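Local atomic coordinates of alginate lyase (Bacteroides ovatus, PDB entry 3NNB), a protein that probably breaks the glycosidic links of the polyuronate alginate by beta-elimination, as alginate lyases do. Residues Pro24-Ala29 with Ile375-Ser380; Ser170-Ile175 with Asp227-Ala232; His222-Asp227 with Gly283-Met288; Ala343-Arg348 with Gln365-Pro370. All blocks are in the same frame, centred on the assembly; numbering follows the deposited sequence.

Overall arrangement
Contacts 2 and 3 lie in the buried middle of this half-helical chain, their centres 9 Å apart, and both use helix 221-236. One flank of it meets helix 171-180, another meets helix 274-293, and Asp227 belongs to both contacts. Mostly methyl and methylene groups do the touching there, with the His284 ring, between helices running nearly parallel. Contacts 1 and 4 sit about 20 Å from the chain's centre. Contact 1 is buried and mostly apolar, joining residues near the two ends of the chain; contact 4 is partly buried and rich in charge and hydrogen bonds. The two touch where Arg348 NH1 meets Tyr379 O, while Ile346 packs contact 4 against Gly283 and Leu286 of contact 3.

Contact 1 of 4, residues Pro24-Ala29 with Ile375-Ser380; sequences PLYAPA and IHLIYS
The backbones draw nearest at Tyr26 and Leu377, with CA atoms 6.8 Å apart, where the turn leading into helix 27-41 faces the short helix 375-378. Leu377 does most of the reaching across. Its CG lies 3.7 Å from Ala29 CB, and its methyl CD2 lies 3.8 Å from both Ala29 CB and Tyr26 CB, so this one branch serves both residues. The other branch, CD1, comes to 3.9 Å from Ala29 O. The side chains of Tyr26 and Leu377 pass one another heading opposite ways. Tyr26 CG stands anti to its carbonyl carbon (chi1 -58°), and the ring continues beyond Leu377, meeting CD2 and then the carbonyl oxygen of His376 obliquely; CE1 is 3.9 Å from His376 O.

This packing brings the two termini of the chain together: Val17 of helix 11-19 touches Tyr26, Leu377 and Ser380 alike, so helices 11-19 and 27-41 meet the last helix, 375-378. That helix is short; Tyr379 N bonds to Ile375 O at 3.0 Å, and Tyr379 itself already departs from helical geometry. Beyond it, Ser380 CB sits 3.7 Å from Tyr26 OH. The phenol oxygen is hydrogen-bonded to Glu382 OE2 at the very end of the chain, and Ser380 OG accepts from Glu382 N.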
# COMPACT_ATOMS: atom_id res chain seq x y z
N PRO A 24 -18.89 17.51 -14.39
CA PRO A 24 -19.67 16.28 -14.44
C PRO A 24 -18.81 15.04 -14.37
O PRO A 24 -19.26 14.00 -13.88
CB PRO A 24 -20.39 16.38 -15.80
CG PRO A 24 -20.52 17.81 -16.04
CD PRO A 24 -19.29 18.45 -15.47
N LEU A 25 -17.58 15.16 -14.82
CA LEU A 25 -16.68 14.03 -14.79
C LEU A 25 -16.33 13.60 -13.36
O LEU A 25 -16.18 12.40 -13.11
CB LEU A 25 -15.42 14.34 -15.57
CG LEU A 25 -14.55 13.13 -15.89
CD1 LEU A 25 -15.34 12.00 -16.54
CD2 LEU A 25 -13.41 13.61 -16.79
N TYR A 26 -16.22 14.57 -12.43
CA TYR A 26 -15.68 14.28 -11.07
C TYR A 26 -16.68 14.43 -9.94
O TYR A 26 -16.48 13.88 -8.84
CB TYR A 26 -14.42 15.11 -10.79
CG TYR A 26 -13.33 14.86 -11.80
CD1 TYR A 26 -12.88 13.56 -12.09
CD2 TYR A 26 -12.76 15.91 -12.52
CE1 TYR A 26 -11.89 13.33 -13.03
CE2 TYR A 26 -11.78 15.69 -13.47
CZ TYR A 26 -11.36 14.41 -13.75
OH TYR A 26 -10.41 14.23 -14.72
N ALA A 27 -17.75 15.19 -10.17
CA ALA A 27 -18.65 15.46 -9.09
C ALA A 27 -19.22 14.23 -8.36
O ALA A 27 -19.30 14.23 -7.13
CB ALA A 27 -19.77 16.42 -9.56
N PRO A 28 -19.62 13.17 -9.09
CA PRO A 28 -20.12 11.96 -8.41
C PRO A 28 -19.10 11.33 -7.44
O PRO A 28 -19.45 10.94 -6.31
CB PRO A 28 -20.46 11.02 -9.57
CG PRO A 28 -20.74 11.94 -10.73
CD PRO A 28 -19.82 13.10 -10.55
N ALA A 29 -17.87 11.26 -7.89
CA ALA A 29 -16.79 10.70 -7.06
C ALA A 29 -16.45 11.61 -5.89
O ALA A 29 -16.16 11.13 -4.79
CB ALA A 29 -15.55 10.37 -7.91
N ILE A 375 -11.28 5.95 -7.32
CA ILE A 375 -10.14 5.74 -8.18
C ILE A 375 -10.18 6.66 -9.42
O ILE A 375 -9.15 7.05 -9.94
CB ILE A 375 -10.00 4.23 -8.56
CG1 ILE A 375 -8.64 3.95 -9.13
CG2 ILE A 375 -11.16 3.81 -9.47
CD1 ILE A 375 -8.24 2.48 -9.00
N HIS A 376 -11.38 7.10 -9.81
CA HIS A 376 -11.49 8.05 -10.92
C HIS A 376 -10.83 9.40 -10.63
O HIS A 376 -10.37 10.12 -11.53
CB HIS A 376 -12.96 8.28 -11.29
CG HIS A 376 -13.64 7.11 -11.91
ND1 HIS A 376 -13.38 6.69 -13.21
CD2 HIS A 376 -14.59 6.28 -11.43
CE1 HIS A 376 -14.18 5.68 -13.50
NE2 HIS A 376 -14.91 5.40 -12.43
N LEU A 377 -10.75 9.75 -9.35
CA LEU A 377 -10.13 10.98 -8.93
C LEU A 377 -8.59 10.86 -8.82
O LEU A 377 -7.87 11.80 -9.11
CB LEU A 377 -10.68 11.37 -7.54
CG LEU A 377 -12.17 11.64 -7.36
CD1 LEU A 377 -12.53 11.92 -5.89
CD2 LEU A 377 -12.66 12.82 -8.28
N ILE A 378 -8.13 9.69 -8.40
CA ILE A 378 -6.73 9.47 -8.04
C ILE A 378 -5.90 9.11 -9.26
O ILE A 378 -4.73 9.51 -9.36
CB ILE A 378 -6.60 8.33 -6.99
CG1 ILE A 378 -7.36 8.70 -5.72
CG2 ILE A 378 -5.12 8.04 -6.69
CD1 ILE A 378 -7.01 10.06 -5.18
N TYR A 379 -6.48 8.35 -10.18
CA TYR A 379 -5.82 7.99 -11.43
C TYR A 379 -6.62 8.47 -12.64
O TYR A 379 -7.07 7.67 -13.47
CB TYR A 379 -5.61 6.47 -11.48
CG TYR A 379 -4.70 6.00 -10.34
CD1 TYR A 379 -3.41 6.48 -10.22
CD2 TYR A 379 -5.14 5.05 -9.43
CE1 TYR A 379 -2.58 6.04 -9.18
CE2 TYR A 379 -4.31 4.60 -8.42
CZ TYR A 379 -3.06 5.11 -8.29
OH TYR A 379 -2.24 4.65 -7.24
N SER A 380 -6.79 9.80 -12.71
CA SER A 380 -7.55 10.44 -13.75
C SER A 380 -6.72 10.52 -15.04
O SER A 380 -5.51 10.22 -15.06
CB SER A 380 -7.96 11.85 -13.33
OG SER A 380 -6.86 12.77 -13.40

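Contact 2 of 4, residues Ser170-Ile175 with Asp227-Ala232; sequences SFTEMI and DVQLTA
The helical segments around Thr172 and Ala232 run side by side in nearly the same direction, their axes 9.9 Å apart at closest approach and inclined by 26°, and the CA atoms of these two residues are 6.0 Å apart. Thr172 carries the contact through a single methyl. Its CG2 lies between two points one helical turn apart on the partner, 3.9 Å from Ala232 CB and 3.9 Å from Gln229 CA, with Gln229 CG a little farther off at 4.1 Å. The close approach is probably eased by the small side chain of Ala232. Thr172 CG2 is anti to the carbonyl carbon, while OG1 (chi1 60°) occupies the position between backbone N and carbonyl carbon; the hydroxyl turns back to hydrogen-bond with Tyr169 O, leaving the methyl to face the neighbour. One turn later Ile175 CD1 makes a looser approach, 4.4 Å from Ala232 O.

The amide of Gln229 is buried but has partners at both ends: OE1 meets Tyr233 OH and NE2 donates to Met165 O. Tyr233, the next residue after Ala232, also touches Phe171, Thr172 and Ile175. Within helix 221-236, Thr231 OG1 donates to Asp227 O at 2.8 Å, and Thr231 N reaches the same oxygen from the opposite face of its plane. Thr231 and Val228 then turn to helix 274-293. Near-parallel neighbours, with helices 189-208 and 210-216 between them in sequence, are consistent with one layer of the alpha/alpha toroid expected for this lyase family.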
# COMPACT_ATOMS: atom_id res chain seq x y z
N SER A 170 0.21 0.72 3.19
CA SER A 170 -0.68 1.86 2.97
C SER A 170 -0.17 3.20 3.54
O SER A 170 -0.67 4.26 3.14
CB SER A 170 -2.10 1.59 3.49
OG SER A 170 -2.12 1.53 4.89
N PHE A 171 0.86 3.18 4.39
CA PHE A 171 1.46 4.42 4.86
C PHE A 171 2.08 5.20 3.69
O PHE A 171 2.22 6.43 3.76
CB PHE A 171 2.50 4.16 5.94
CG PHE A 171 1.95 3.79 7.28
CD1 PHE A 171 0.59 3.59 7.54
CD2 PHE A 171 2.84 3.58 8.32
CE1 PHE A 171 0.14 3.26 8.84
CE2 PHE A 171 2.39 3.25 9.58
CZ PHE A 171 1.04 3.09 9.83
N THR A 172 2.43 4.51 2.61
CA THR A 172 2.97 5.18 1.42
C THR A 172 1.97 6.20 0.88
O THR A 172 2.33 7.36 0.59
CB THR A 172 3.40 4.19 0.34
OG1 THR A 172 2.29 3.40 -0.09
CG2 THR A 172 4.63 3.35 0.83
N GLU A 173 0.71 5.81 0.80
CA GLU A 173 -0.37 6.65 0.37
C GLU A 173 -0.81 7.64 1.46
O GLU A 173 -1.05 8.81 1.19
CB GLU A 173 -1.57 5.77 -0.06
CG GLU A 173 -2.72 6.54 -0.54
CD GLU A 173 -3.84 5.65 -1.15
OE1 GLU A 173 -3.76 4.43 -0.99
OE2 GLU A 173 -4.80 6.26 -1.71
N MSE A 174 -0.90 7.16 2.71
CA MSE A 174 -1.23 8.03 3.83
C MSE A 174 -0.35 9.27 3.92
O MSE A 174 -0.82 10.35 4.22
CB MSE A 174 -1.15 7.24 5.14
CG MSE A 174 -1.79 7.97 6.27
SE MSE A 174 -1.50 7.15 8.00
CE MSE A 174 0.34 7.61 8.15
N ILE A 175 0.94 9.10 3.62
CA ILE A 175 1.88 10.21 3.67
C ILE A 175 1.45 11.28 2.65
O ILE A 175 1.48 12.47 2.98
CB ILE A 175 3.32 9.75 3.41
CG1 ILE A 175 3.88 9.15 4.72
CG2 ILE A 175 4.17 10.93 2.86
CD1 ILE A 175 5.18 8.31 4.50
N ASP A 227 11.32 -2.01 -0.67
CA ASP A 227 12.06 -0.89 -1.30
C ASP A 227 11.15 0.32 -1.52
O ASP A 227 11.55 1.46 -1.32
CB ASP A 227 12.68 -1.30 -2.62
CG ASP A 227 13.93 -2.13 -2.46
OD1 ASP A 227 14.33 -2.47 -1.33
OD2 ASP A 227 14.53 -2.48 -3.51
N VAL A 228 9.92 0.08 -2.00
CA VAL A 228 8.97 1.19 -2.18
C VAL A 228 8.72 1.94 -0.88
O VAL A 228 8.74 3.18 -0.84
CB VAL A 228 7.62 0.74 -2.82
CG1 VAL A 228 6.73 1.94 -3.10
CG2 VAL A 228 7.87 -0.03 -4.12
N GLN A 229 8.49 1.19 0.19
CA GLN A 229 8.19 1.80 1.47
C GLN A 229 9.42 2.55 1.97
O GLN A 229 9.32 3.69 2.39
CB GLN A 229 7.82 0.72 2.50
CG GLN A 229 6.55 -0.05 2.21
CD GLN A 229 6.05 -0.78 3.46
OE1 GLN A 229 5.60 -0.14 4.42
NE2 GLN A 229 6.10 -2.13 3.44
N LEU A 230 10.61 1.93 1.89
CA LEU A 230 11.83 2.62 2.34
C LEU A 230 12.00 3.96 1.59
O LEU A 230 12.31 5.01 2.18
CB LEU A 230 13.06 1.73 2.17
CG LEU A 230 14.36 2.30 2.77
CD1 LEU A 230 14.29 2.25 4.31
CD2 LEU A 230 15.56 1.48 2.22
N THR A 231 11.74 3.92 0.29
CA THR A 231 11.91 5.10 -0.57
C THR A 231 10.93 6.20 -0.16
O THR A 231 11.32 7.35 0.04
CB THR A 231 11.77 4.74 -2.02
OG1 THR A 231 12.77 3.77 -2.37
CG2 THR A 231 11.97 5.98 -2.94
N ALA A 232 9.65 5.83 -0.03
CA ALA A 232 8.64 6.81 0.34
C ALA A 232 8.92 7.41 1.73
O ALA A 232 8.75 8.63 1.93
CB ALA A 232 7.26 6.14 0.35

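Contact 3 of 4, residues His222-Asp227 with Gly283-Met288; sequences HGLAYD and GHMLDM
The imidazole of His284 approaches Ala225, meeting its CB obliquely, with ND1 4.0 Å away. Two aromatic residues add to the ring's surroundings: Phe280 meets it edge-to-face, and the Tyr169 ring lies inclined to it by about 35°. On the other helix, the Tyr226 ring has Asp227 OD1 at its edge, in plane.

Leu224 is the main apolar bridge. A chi1 of -170° sets its CG anti to the backbone N, on the side of the partner helix, and from there the two methyls meet successive residues. CD2 rests 3.8 Å from His284 CB. CD1 lies 3.8 Å from Met285 CG and equally near Met285 CE, the two side chains crossing at about a right angle. An alanine here would probably leave His284 CB and the CG and CE of Met285 without their packing partner, opening a gap that Phe250 of helix 240-258 also borders. Farther along, Met288, like Met285 a selenomethionine, has a kinked chain, and its CE comes to 3.9 Å from Asp227 O. The Asp227 carboxylate is turned to other company, a salt bridge with Arg254.

The axes of segments 222-227 and 283-288 stay 9.6 Å apart at an angle of 22°. Helix 221-236 is thus held between helices 171-180 and 274-293, as expected in the toroid of the six-hairpin clan to which this family belongs.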
# COMPACT_ATOMS: atom_id res chain seq x y z
N HIS A 222 7.25 -9.16 -1.33
CA HIS A 222 7.61 -8.54 -0.07
C HIS A 222 8.84 -7.70 -0.20
O HIS A 222 8.89 -6.61 0.34
CB HIS A 222 7.82 -9.58 1.04
CG HIS A 222 6.57 -10.04 1.69
ND1 HIS A 222 5.97 -9.35 2.71
CD2 HIS A 222 5.80 -11.13 1.47
CE1 HIS A 222 4.91 -10.02 3.13
NE2 HIS A 222 4.76 -11.08 2.36
N GLY A 223 9.85 -8.20 -0.89
CA GLY A 223 11.08 -7.47 -1.01
C GLY A 223 10.95 -6.25 -1.93
O GLY A 223 11.53 -5.20 -1.67
N LEU A 224 10.18 -6.38 -3.01
CA LEU A 224 9.90 -5.25 -3.88
C LEU A 224 9.17 -4.14 -3.14
O LEU A 224 9.54 -2.95 -3.20
CB LEU A 224 9.15 -5.75 -5.12
CG LEU A 224 8.97 -4.76 -6.29
CD1 LEU A 224 8.89 -5.49 -7.63
CD2 LEU A 224 7.73 -3.87 -6.08
N ALA A 225 8.16 -4.54 -2.35
CA ALA A 225 7.41 -3.60 -1.54
C ALA A 225 8.27 -2.94 -0.45
O ALA A 225 8.07 -1.76 -0.14
CB ALA A 225 6.13 -4.28 -0.94
N TYR A 226 9.23 -3.66 0.10
CA TYR A 226 10.13 -3.07 1.12
C TYR A 226 10.81 -1.86 0.54
O TYR A 226 10.88 -0.83 1.18
CB TYR A 226 11.15 -4.10 1.58
CG TYR A 226 12.20 -3.53 2.52
CD1 TYR A 226 13.32 -2.90 2.02
CD2 TYR A 226 12.04 -3.60 3.92
CE1 TYR A 226 14.30 -2.38 2.85
CE2 TYR A 226 13.03 -3.08 4.78
CZ TYR A 226 14.15 -2.48 4.25
OH TYR A 226 15.19 -1.93 5.02
N ASP A 227 11.32 -2.01 -0.67
CA ASP A 227 12.06 -0.89 -1.30
C ASP A 227 11.15 0.32 -1.52
O ASP A 227 11.55 1.46 -1.32
CB ASP A 227 12.68 -1.30 -2.62
CG ASP A 227 13.93 -2.13 -2.46
OD1 ASP A 227 14.33 -2.47 -1.33
OD2 ASP A 227 14.53 -2.48 -3.51
N GLY A 283 1.23 -3.31 -9.23
CA GLY A 283 0.79 -2.03 -8.65
C GLY A 283 1.90 -1.37 -7.81
O GLY A 283 2.06 -0.15 -7.83
N HIS A 284 2.66 -2.17 -7.09
CA HIS A 284 3.78 -1.67 -6.30
C HIS A 284 4.94 -1.22 -7.19
O HIS A 284 5.64 -0.23 -6.88
CB HIS A 284 4.22 -2.69 -5.28
CG HIS A 284 3.15 -3.02 -4.30
ND1 HIS A 284 3.16 -4.19 -3.56
CD2 HIS A 284 1.99 -2.38 -3.99
CE1 HIS A 284 2.06 -4.23 -2.81
NE2 HIS A 284 1.35 -3.14 -3.04
N MSE A 285 5.13 -1.91 -8.32
CA MSE A 285 6.09 -1.45 -9.33
C MSE A 285 5.70 -0.05 -9.81
O MSE A 285 6.54 0.81 -9.93
CB MSE A 285 6.16 -2.40 -10.52
CG MSE A 285 6.72 -3.77 -10.16
SE MSE A 285 6.54 -5.00 -11.62
CE MSE A 285 7.13 -6.64 -10.76
N LEU A 286 4.43 0.13 -10.12
CA LEU A 286 3.92 1.42 -10.58
C LEU A 286 3.98 2.50 -9.52
O LEU A 286 4.23 3.66 -9.83
CB LEU A 286 2.54 1.27 -11.21
CG LEU A 286 2.47 0.41 -12.47
CD1 LEU A 286 1.04 0.03 -12.91
CD2 LEU A 286 3.13 1.15 -13.65
N ASP A 287 3.77 2.13 -8.26
CA ASP A 287 4.00 3.07 -7.17
C ASP A 287 5.47 3.54 -7.16
O ASP A 287 5.72 4.72 -7.04
CB ASP A 287 3.72 2.40 -5.80
CG ASP A 287 2.24 2.23 -5.51
OD1 ASP A 287 1.37 2.89 -6.10
OD2 ASP A 287 1.95 1.35 -4.66
N MSE A 288 6.43 2.63 -7.35
CA MSE A 288 7.83 3.01 -7.43
C MSE A 288 8.06 3.90 -8.64
O MSE A 288 8.82 4.87 -8.56
CB MSE A 288 8.73 1.78 -7.50
CG MSE A 288 10.22 2.09 -7.39
SE MSE A 288 10.68 3.17 -5.84
CE MSE A 288 12.03 2.05 -5.17

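Contact 4 of 4, residues Ala343-Arg348 with Gln365-Pro370; sequences ACWILR and QFRETP
Arg367 brings its guanidinium over one face of the Trp345 indole, tilted 44° to it, in a cation-pi contact that joins the loop after helix 359-366 to the side of helix 336-351. CZ of Arg367 stands 4.6 Å from the centroid of the six-membered ring of Trp345, only 11° off its normal. Arg367 CD packs 3.6 Å from Trp345 CZ2. At the tip, NH2 donates to Cys344 O at 2.9 Å, arriving from above the carbonyl plane; Arg348 N reaches that oxygen from the opposite face. Replacing Arg367 by alanine would probably leave the indole face without its cation and Cys344 O without its side-chain donor. Cys344 SG also touches CB of Phe366, at the end of helix 359-366, at 3.9 Å.

Trp345 is also held at its edge: NE1 donates to Thr369 OG1 at 2.9 Å, almost straight and in the ring plane. Thr369 OG1 in turn hydrogen-bonds Glu341 OE2. Two like charges nearly meet where Arg348 NH2 lies 3.5 Å from Arg367 NH1, and Glu360 probably eases this by forming salt bridges to both. Arg348 is further fixed by Trp345 CZ3 over one face of its guanidinium and by the hydrogen bond from NH1 to Tyr379 O.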
# COMPACT_ATOMS: atom_id res chain seq x y z
N ALA A 343 -7.04 -5.11 -12.61
CA ALA A 343 -6.17 -5.16 -13.78
C ALA A 343 -6.43 -3.99 -14.74
O ALA A 343 -5.51 -3.45 -15.32
CB ALA A 343 -6.32 -6.50 -14.48
N CYS A 344 -7.71 -3.64 -14.95
CA CYS A 344 -8.08 -2.54 -15.81
C CYS A 344 -7.52 -1.19 -15.30
O CYS A 344 -7.21 -0.28 -16.11
CB CYS A 344 -9.61 -2.45 -15.91
SG CYS A 344 -10.35 -3.84 -16.82
N TRP A 345 -7.41 -1.06 -13.97
CA TRP A 345 -6.82 0.13 -13.37
C TRP A 345 -5.29 0.08 -13.35
O TRP A 345 -4.65 1.12 -13.43
CB TRP A 345 -7.43 0.42 -12.00
CG TRP A 345 -8.81 0.89 -12.20
CD1 TRP A 345 -9.94 0.16 -12.16
CD2 TRP A 345 -9.20 2.24 -12.54
NE1 TRP A 345 -11.02 0.96 -12.47
CE2 TRP A 345 -10.59 2.24 -12.68
CE3 TRP A 345 -8.51 3.44 -12.72
CZ2 TRP A 345 -11.31 3.40 -13.00
CZ3 TRP A 345 -9.22 4.57 -13.06
CH2 TRP A 345 -10.60 4.54 -13.20
N ILE A 346 -4.68 -1.10 -13.29
CA ILE A 346 -3.26 -1.21 -13.61
C ILE A 346 -2.99 -0.59 -14.99
O ILE A 346 -1.98 0.12 -15.16
CB ILE A 346 -2.78 -2.70 -13.52
CG1 ILE A 346 -2.80 -3.20 -12.06
CG2 ILE A 346 -1.39 -2.91 -14.14
CD1 ILE A 346 -1.81 -2.50 -11.06
N LEU A 347 -3.85 -0.89 -15.97
CA LEU A 347 -3.67 -0.39 -17.32
C LEU A 347 -3.81 1.13 -17.43
O LEU A 347 -3.01 1.78 -18.09
CB LEU A 347 -4.61 -1.09 -18.30
CG LEU A 347 -4.31 -2.56 -18.54
CD1 LEU A 347 -5.24 -3.05 -19.62
CD2 LEU A 347 -2.85 -2.82 -18.93
N ARG A 348 -4.78 1.71 -16.71
CA ARG A 348 -4.86 3.18 -16.58
C ARG A 348 -3.57 3.78 -16.06
O ARG A 348 -3.04 4.74 -16.61
CB ARG A 348 -5.99 3.52 -15.61
CG ARG A 348 -6.10 4.97 -15.17
CD ARG A 348 -6.43 5.97 -16.29
NE ARG A 348 -7.74 5.75 -16.90
CZ ARG A 348 -8.90 6.29 -16.50
NH1 ARG A 348 -8.99 7.10 -15.46
NH2 ARG A 348 -10.00 5.99 -17.15
N GLN A 365 -12.25 -0.99 -22.34
CA GLN A 365 -13.05 -2.03 -22.98
C GLN A 365 -13.68 -2.97 -21.95
O GLN A 365 -14.81 -3.39 -22.11
CB GLN A 365 -12.19 -2.81 -23.99
CG GLN A 365 -12.93 -3.81 -24.84
CD GLN A 365 -12.02 -4.55 -25.83
OE1 GLN A 365 -10.88 -4.13 -26.12
NE2 GLN A 365 -12.53 -5.66 -26.36
N PHE A 366 -12.96 -3.28 -20.87
CA PHE A 366 -13.41 -4.28 -19.90
C PHE A 366 -13.83 -3.75 -18.54
O PHE A 366 -14.44 -4.47 -17.77
CB PHE A 366 -12.35 -5.36 -19.74
CG PHE A 366 -11.97 -6.01 -21.06
CD1 PHE A 366 -12.88 -6.84 -21.70
CD2 PHE A 366 -10.75 -5.75 -21.67
CE1 PHE A 366 -12.55 -7.42 -22.92
CE2 PHE A 366 -10.43 -6.33 -22.86
CZ PHE A 366 -11.34 -7.16 -23.50
N ARG A 367 -13.48 -2.51 -18.23
CA ARG A 367 -13.74 -1.92 -16.91
C ARG A 367 -15.24 -1.60 -16.75
O ARG A 367 -15.82 -1.07 -17.69
CB ARG A 367 -12.97 -0.60 -16.92
CG ARG A 367 -12.90 0.15 -15.67
CD ARG A 367 -12.22 1.47 -15.91
NE ARG A 367 -10.80 1.32 -16.21
CZ ARG A 367 -10.17 1.93 -17.23
NH1 ARG A 367 -10.86 2.76 -18.05
NH2 ARG A 367 -8.85 1.73 -17.44
N GLU A 368 -15.84 -1.92 -15.59
CA GLU A 368 -17.23 -1.55 -15.29
C GLU A 368 -17.33 -0.66 -14.04
O GLU A 368 -18.39 -0.53 -13.42
CB GLU A 368 -18.07 -2.82 -15.10
CG GLU A 368 -18.33 -3.55 -16.41
CD GLU A 368 -19.18 -4.78 -16.23
OE1 GLU A 368 -18.90 -5.59 -15.30
OE2 GLU A 368 -20.13 -4.94 -17.03
N THR A 369 -16.24 0.01 -13.71
CA THR A 369 -16.14 0.83 -12.50
C THR A 369 -17.15 1.98 -12.49
O THR A 369 -17.07 2.87 -13.30
CB THR A 369 -14.67 1.33 -12.39
OG1 THR A 369 -13.80 0.19 -12.49
CG2 THR A 369 -14.36 2.02 -11.06
N PRO A 370 -18.08 1.99 -11.50
CA PRO A 370 -19.04 3.13 -11.43
C PRO A 370 -18.35 4.48 -11.31
O PRO A 370 -17.25 4.60 -10.72
CB PRO A 370 -19.84 2.82 -10.17
CG PRO A 370 -19.78 1.34 -10.05
CD PRO A 370 -18.39 0.97 -10.49